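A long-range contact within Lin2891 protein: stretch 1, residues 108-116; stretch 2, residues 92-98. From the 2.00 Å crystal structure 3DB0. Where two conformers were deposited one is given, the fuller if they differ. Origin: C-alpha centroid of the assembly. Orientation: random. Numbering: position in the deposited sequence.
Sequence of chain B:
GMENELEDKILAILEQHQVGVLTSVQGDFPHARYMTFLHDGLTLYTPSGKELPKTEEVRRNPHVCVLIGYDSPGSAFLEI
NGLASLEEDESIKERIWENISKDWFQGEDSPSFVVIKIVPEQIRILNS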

ATOM      1  N   GLU B 108       5.984  -8.322 -21.584  1.00 46.72           N
ATOM      2  CA  GLU B 108       7.368  -7.971 -21.657  1.00 48.03           C
ATOM      3  C   GLU B 108       8.137  -8.546 -20.478  1.00 49.31           C
ATOM      4  O   GLU B 108       7.603  -8.790 -19.439  1.00 50.37           O
ATOM      5  CB  GLU B 108       7.521  -6.466 -21.728  1.00 47.53           C
ATOM      6  N   ASP B 109       9.400  -8.791 -20.652  1.00 49.32           N
ATOM      7  CA  ASP B 109      10.199  -9.087 -19.498  1.00 50.51           C
ATOM      8  C   ASP B 109      11.380  -8.189 -19.451  1.00 47.60           C
ATOM      9  O   ASP B 109      11.683  -7.528 -20.383  1.00 48.55           O
ATOM     10  CB  ASP B 109      10.644 -10.540 -19.457  1.00 51.81           C
ATOM     11  CG  ASP B 109      10.360 -11.199 -18.135  1.00 59.75           C
ATOM     12  OD1 ASP B 109      11.161 -11.056 -17.174  1.00 69.25           O
ATOM     13  OD2 ASP B 109       9.322 -11.861 -18.055  1.00 60.83           O
ATOM     14  N   SER B 110      12.045  -8.196 -18.334  1.00 42.70           N
ATOM     15  CA  SER B 110      12.975  -7.184 -18.038  1.00 39.53           C
ATOM     16  C   SER B 110      14.217  -7.938 -17.670  1.00 37.93           C
ATOM     17  O   SER B 110      14.201  -8.674 -16.735  1.00 36.08           O
ATOM     18  CB  SER B 110      12.445  -6.390 -16.872  1.00 35.74           C
ATOM     19  OG  SER B 110      13.441  -5.585 -16.364  1.00 50.86           O
ATOM     20  N   PRO B 111      15.275  -7.796 -18.439  1.00 36.20           N
ATOM     21  CA  PRO B 111      16.463  -8.628 -18.219  1.00 34.17           C
ATOM     22  C   PRO B 111      17.219  -8.277 -16.934  1.00 28.51           C
ATOM     23  O   PRO B 111      17.929  -9.094 -16.374  1.00 30.62           O
ATOM     24  CB  PRO B 111      17.316  -8.329 -19.452  1.00 34.50           C
ATOM     25  CG  PRO B 111      17.002  -6.919 -19.792  1.00 38.99           C
ATOM     26  CD  PRO B 111      15.518  -6.730 -19.429  1.00 39.07           C
ATOM     27  N   SER B 112      17.015  -7.078 -16.444  1.00 26.60           N
ATOM     28  CA  SER B 112      17.756  -6.644 -15.291  1.00 27.88           C
ATOM     29  C   SER B 112      16.980  -6.966 -14.011  1.00 25.75           C
ATOM     30  O   SER B 112      17.487  -6.791 -12.952  1.00 24.21           O
ATOM     31  CB  SER B 112      18.056  -5.160 -15.378  1.00 31.27           C
ATOM     32  OG  SER B 112      16.891  -4.408 -15.124  1.00 36.14           O
ATOM     33  N   PHE B 113      15.774  -7.506 -14.151  1.00 28.87           N
ATOM     34  CA  PHE B 113      14.913  -7.839 -13.016  1.00 29.00           C
ATOM     35  C   PHE B 113      15.441  -9.053 -12.223  1.00 27.15           C
ATOM     36  O   PHE B 113      15.841 -10.081 -12.756  1.00 25.88           O
ATOM     37  CB  PHE B 113      13.470  -8.065 -13.443  1.00 30.08           C
ATOM     38  CG  PHE B 113      12.511  -8.258 -12.280  1.00 28.08           C
ATOM     39  CD1 PHE B 113      12.121  -7.195 -11.526  1.00 27.96           C
ATOM     40  CD2 PHE B 113      11.991  -9.493 -11.987  1.00 28.83           C
ATOM     41  CE1 PHE B 113      11.230  -7.358 -10.471  1.00 32.87           C
ATOM     42  CE2 PHE B 113      11.099  -9.672 -10.978  1.00 26.31           C
ATOM     43  CZ  PHE B 113      10.700  -8.605 -10.211  1.00 28.17           C
ATOM     44  N   VAL B 114      15.443  -8.894 -10.915  0.50 24.30           N
ATOM     45  CA  VAL B 114      15.880  -9.957 -10.037  0.50 23.77           C
ATOM     46  C   VAL B 114      14.988  -9.927  -8.826  0.50 24.04           C
ATOM     47  O   VAL B 114      14.261  -8.956  -8.583  0.50 21.68           O
ATOM     48  CB  VAL B 114      17.349  -9.810  -9.619  0.50 22.73           C
ATOM     49  CG1 VAL B 114      18.241  -9.836 -10.844  0.50 24.82           C
ATOM     50  CG2 VAL B 114      17.547  -8.540  -8.782  0.50 22.09           C
ATOM     51  N   VAL B 115      15.026 -11.033  -8.098  1.00 23.44           N
ATOM     52  CA  VAL B 115      14.231 -11.185  -6.909  1.00 22.58           C
ATOM     53  C   VAL B 115      15.140 -11.608  -5.752  1.00 22.66           C
ATOM     54  O   VAL B 115      15.954 -12.531  -5.899  1.00 20.35           O
ATOM     55  CB  VAL B 115      13.071 -12.194  -7.122  1.00 23.21           C
ATOM     56  CG1 VAL B 115      12.317 -12.543  -5.756  1.00 21.96           C
ATOM     57  CG2 VAL B 115      12.081 -11.690  -8.241  1.00 21.87           C
ATOM     58  N   ILE B 116      15.040 -10.843  -4.669  1.00 23.01           N
ATOM     59  CA  ILE B 116      15.677 -11.146  -3.407  1.00 26.40           C
ATOM     60  C   ILE B 116      14.733 -11.969  -2.560  1.00 25.68           C
ATOM     61  O   ILE B 116      13.619 -11.552  -2.183  1.00 21.88           O
ATOM     62  CB  ILE B 116      16.151  -9.898  -2.654  1.00 27.41           C
ATOM     63  CG1 ILE B 116      17.115  -9.125  -3.561  1.00 25.65           C
ATOM     64  CG2 ILE B 116      16.829 -10.327  -1.309  1.00 21.73           C
ATOM     65  CD1 ILE B 116      17.446  -7.676  -3.147  1.00 23.90           C
TER
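Stretch 2 (92-98) IKERIWE

Stretch 2 is helical throughout, and its backbone bonds confirm it: Trp-97 N donates to Lys-93 O at 2.9 Å and Ile-96 N to Ile-92 O at 3.0 Å. Stretch 1 begins as loop and becomes a strand at Phe-113. The helix crosses this strand nearly at right angles, with N-to-C directions 101° apart and a closest axial approach of 8.5 Å; together the stretches bury 478 Å², both sides summed.

At the start of stretch 1, the backbone makes the polar anchor: Trp-97 NE1 donates to Glu-108 O (3.0 Å, N-H...O angle 151°), and that oxygen lies near the indole plane, as an in-plane N-H requires. The side chain of Glu-108 is not modelled beyond CB. Asp-109 has its CA-to-CB bond sideways, yet its carboxyl group comes nearer, placing Asp-109 OD2 2.5 Å from Glu-94 OE1. Two acid oxygens this close make it probable that one group is protonated, but which one is left open. Ser-110 points toward the helix and sets Ser-110 CB 4.2 Å from the centroid of the Trp-97 six-membered ring, 23° off the normal, a CH-pi contact over the face.

A type I turn from Ser-110 to Phe-113, closed by Phe-113 N to Ser-110 O at 3.2 Å, carries Pro-111 and Ser-112 out of reach. Phe-113 then returns toward the helix. The Phe-113 ring face receives the edge of Trp-97, the centroid of its six-membered ring 5.0 Å from that of Phe-113, the planes at 59°, and Phe-113 CD1 3.7 Å from Trp-97 CE3. At the edge of the Phe-113 ring, Phe-113 CE2 lies 3.7 Å from Lys-93 O and Phe-113 CZ 4.1 Å from Ile-96 CG2.

Val-114 points away, consistent with strand alternation, and Val-115 points toward the helix again. Val-115 CG2 reaches Ile-96 CG2 at 3.8 Å and Lys-93 CA at 4.1 Å. Ile-116 is out of reach.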

ATOM      1  N   ILE B  92       9.444 -18.629 -10.329  1.00 24.44           N
ATOM      2  CA  ILE B  92       9.165 -17.769  -9.159  1.00 25.61           C
ATOM      3  C   ILE B  92       9.472 -16.319  -9.540  1.00 26.70           C
ATOM      4  O   ILE B  92       8.717 -15.398  -9.224  1.00 25.04           O
ATOM      5  CB  ILE B  92       9.977 -18.176  -7.898  1.00 26.67           C
ATOM      6  CG1 ILE B  92       9.503 -19.520  -7.351  1.00 27.27           C
ATOM      7  CG2 ILE B  92       9.818 -17.108  -6.826  1.00 20.52           C
ATOM      8  CD1 ILE B  92      10.359 -20.080  -6.140  1.00 24.64           C
ATOM      9  N   LYS B  93      10.549 -16.124 -10.286  1.00 25.93           N
ATOM     10  CA  LYS B  93      10.896 -14.776 -10.716  1.00 28.64           C
ATOM     11  C   LYS B  93       9.807 -14.163 -11.590  1.00 27.15           C
ATOM     12  O   LYS B  93       9.515 -12.986 -11.450  1.00 24.46           O
ATOM     13  CB  LYS B  93      12.208 -14.759 -11.501  1.00 29.23           C
ATOM     14  CG  LYS B  93      13.441 -15.089 -10.633  1.00 35.47           C
ATOM     15  CD  LYS B  93      14.678 -15.257 -11.491  1.00 38.72           C
ATOM     16  CE  LYS B  93      14.973 -14.010 -12.272  1.00 42.97           C
ATOM     17  NZ  LYS B  93      15.987 -14.300 -13.312  1.00 46.31           N
ATOM     18  N   GLU B  94       9.275 -14.963 -12.509  1.00 24.10           N
ATOM     19  CA  GLU B  94       8.247 -14.518 -13.489  1.00 26.65           C
ATOM     20  C   GLU B  94       6.937 -14.253 -12.801  1.00 27.21           C
ATOM     21  O   GLU B  94       6.224 -13.295 -13.117  1.00 25.60           O
ATOM     22  CB  GLU B  94       8.026 -15.567 -14.579  1.00 25.01           C
ATOM     23  CG  GLU B  94       6.882 -15.223 -15.582  1.00 34.20           C
ATOM     24  CD  GLU B  94       7.166 -13.979 -16.391  1.00 35.65           C
ATOM     25  OE1 GLU B  94       8.353 -13.696 -16.581  1.00 46.70           O
ATOM     26  OE2 GLU B  94       6.216 -13.278 -16.831  1.00 35.98           O
ATOM     27  N   ARG B  95       6.624 -15.094 -11.830  1.00 27.12           N
ATOM     28  CA  ARG B  95       5.427 -14.894 -11.055  1.00 28.00           C
ATOM     29  C   ARG B  95       5.466 -13.567 -10.263  1.00 27.43           C
ATOM     30  O   ARG B  95       4.520 -12.836 -10.258  1.00 26.23           O
ATOM     31  CB  ARG B  95       5.212 -16.076 -10.120  1.00 29.52           C
ATOM     32  CG  ARG B  95       3.969 -15.938  -9.276  1.00 33.03           C
ATOM     33  CD  ARG B  95       2.760 -15.669 -10.135  1.00 36.10           C
ATOM     34  NE  ARG B  95       2.425 -16.783 -11.036  1.00 44.98           N
ATOM     35  CZ  ARG B  95       1.666 -17.818 -10.673  1.00 45.17           C
ATOM     36  NH1 ARG B  95       1.169 -17.884  -9.437  1.00 47.64           N
ATOM     37  NH2 ARG B  95       1.411 -18.785 -11.529  1.00 43.33           N
ATOM     38  N   ILE B  96       6.549 -13.321  -9.544  1.00 24.35           N
ATOM     39  CA  ILE B  96       6.748 -12.111  -8.814  1.00 24.04           C
ATOM     40  C   ILE B  96       6.702 -10.914  -9.803  1.00 24.16           C
ATOM     41  O   ILE B  96       6.089  -9.887  -9.517  1.00 24.92           O
ATOM     42  CB  ILE B  96       8.071 -12.125  -8.064  1.00 26.27           C
ATOM     43  CG1 ILE B  96       8.117 -13.220  -6.936  1.00 28.97           C
ATOM     44  CG2 ILE B  96       8.421 -10.731  -7.536  1.00 24.84           C
ATOM     45  CD1 ILE B  96       7.055 -13.089  -5.933  1.00 34.68           C
ATOM     46  N   TRP B  97       7.357 -11.050 -10.962  1.00 23.39           N
ATOM     47  CA  TRP B  97       7.370  -9.994 -11.974  1.00 21.32           C
ATOM     48  C   TRP B  97       5.940  -9.620 -12.367  1.00 24.82           C
ATOM     49  O   TRP B  97       5.562  -8.446 -12.426  1.00 22.90           O
ATOM     50  CB  TRP B  97       8.236 -10.401 -13.201  1.00 24.68           C
ATOM     51  CG  TRP B  97       8.107  -9.488 -14.393  1.00 26.84           C
ATOM     52  CD1 TRP B  97       7.537  -9.800 -15.607  1.00 30.90           C
ATOM     53  CD2 TRP B  97       8.492  -8.090 -14.490  1.00 28.62           C
ATOM     54  NE1 TRP B  97       7.579  -8.709 -16.444  1.00 35.51           N
ATOM     55  CE2 TRP B  97       8.142  -7.647 -15.782  1.00 25.02           C
ATOM     56  CE3 TRP B  97       9.111  -7.190 -13.629  1.00 27.30           C
ATOM     57  CZ2 TRP B  97       8.397  -6.349 -16.215  1.00 33.32           C
ATOM     58  CZ3 TRP B  97       9.334  -5.887 -14.075  1.00 31.13           C
ATOM     59  CH2 TRP B  97       8.978  -5.488 -15.331  1.00 30.56           C
ATOM     60  N   GLU B  98       5.130 -10.635 -12.613  1.00 26.97           N
ATOM     61  CA  GLU B  98       3.755 -10.456 -13.038  1.00 26.44           C
ATOM     62  C   GLU B  98       2.908  -9.839 -11.938  1.00 28.96           C
ATOM     63  O   GLU B  98       1.998  -9.056 -12.204  1.00 29.19           O
ATOM     64  CB  GLU B  98       3.167 -11.810 -13.513  1.00 29.88           C
ATOM     65  CG  GLU B  98       3.724 -12.229 -14.840  1.00 26.25           C
ATOM     66  CD  GLU B  98       3.337 -13.623 -15.267  1.00 33.38           C
ATOM     67  OE1 GLU B  98       2.435 -14.221 -14.645  1.00 45.27           O
ATOM     68  OE2 GLU B  98       3.978 -14.126 -16.199  1.00 31.96           O
TER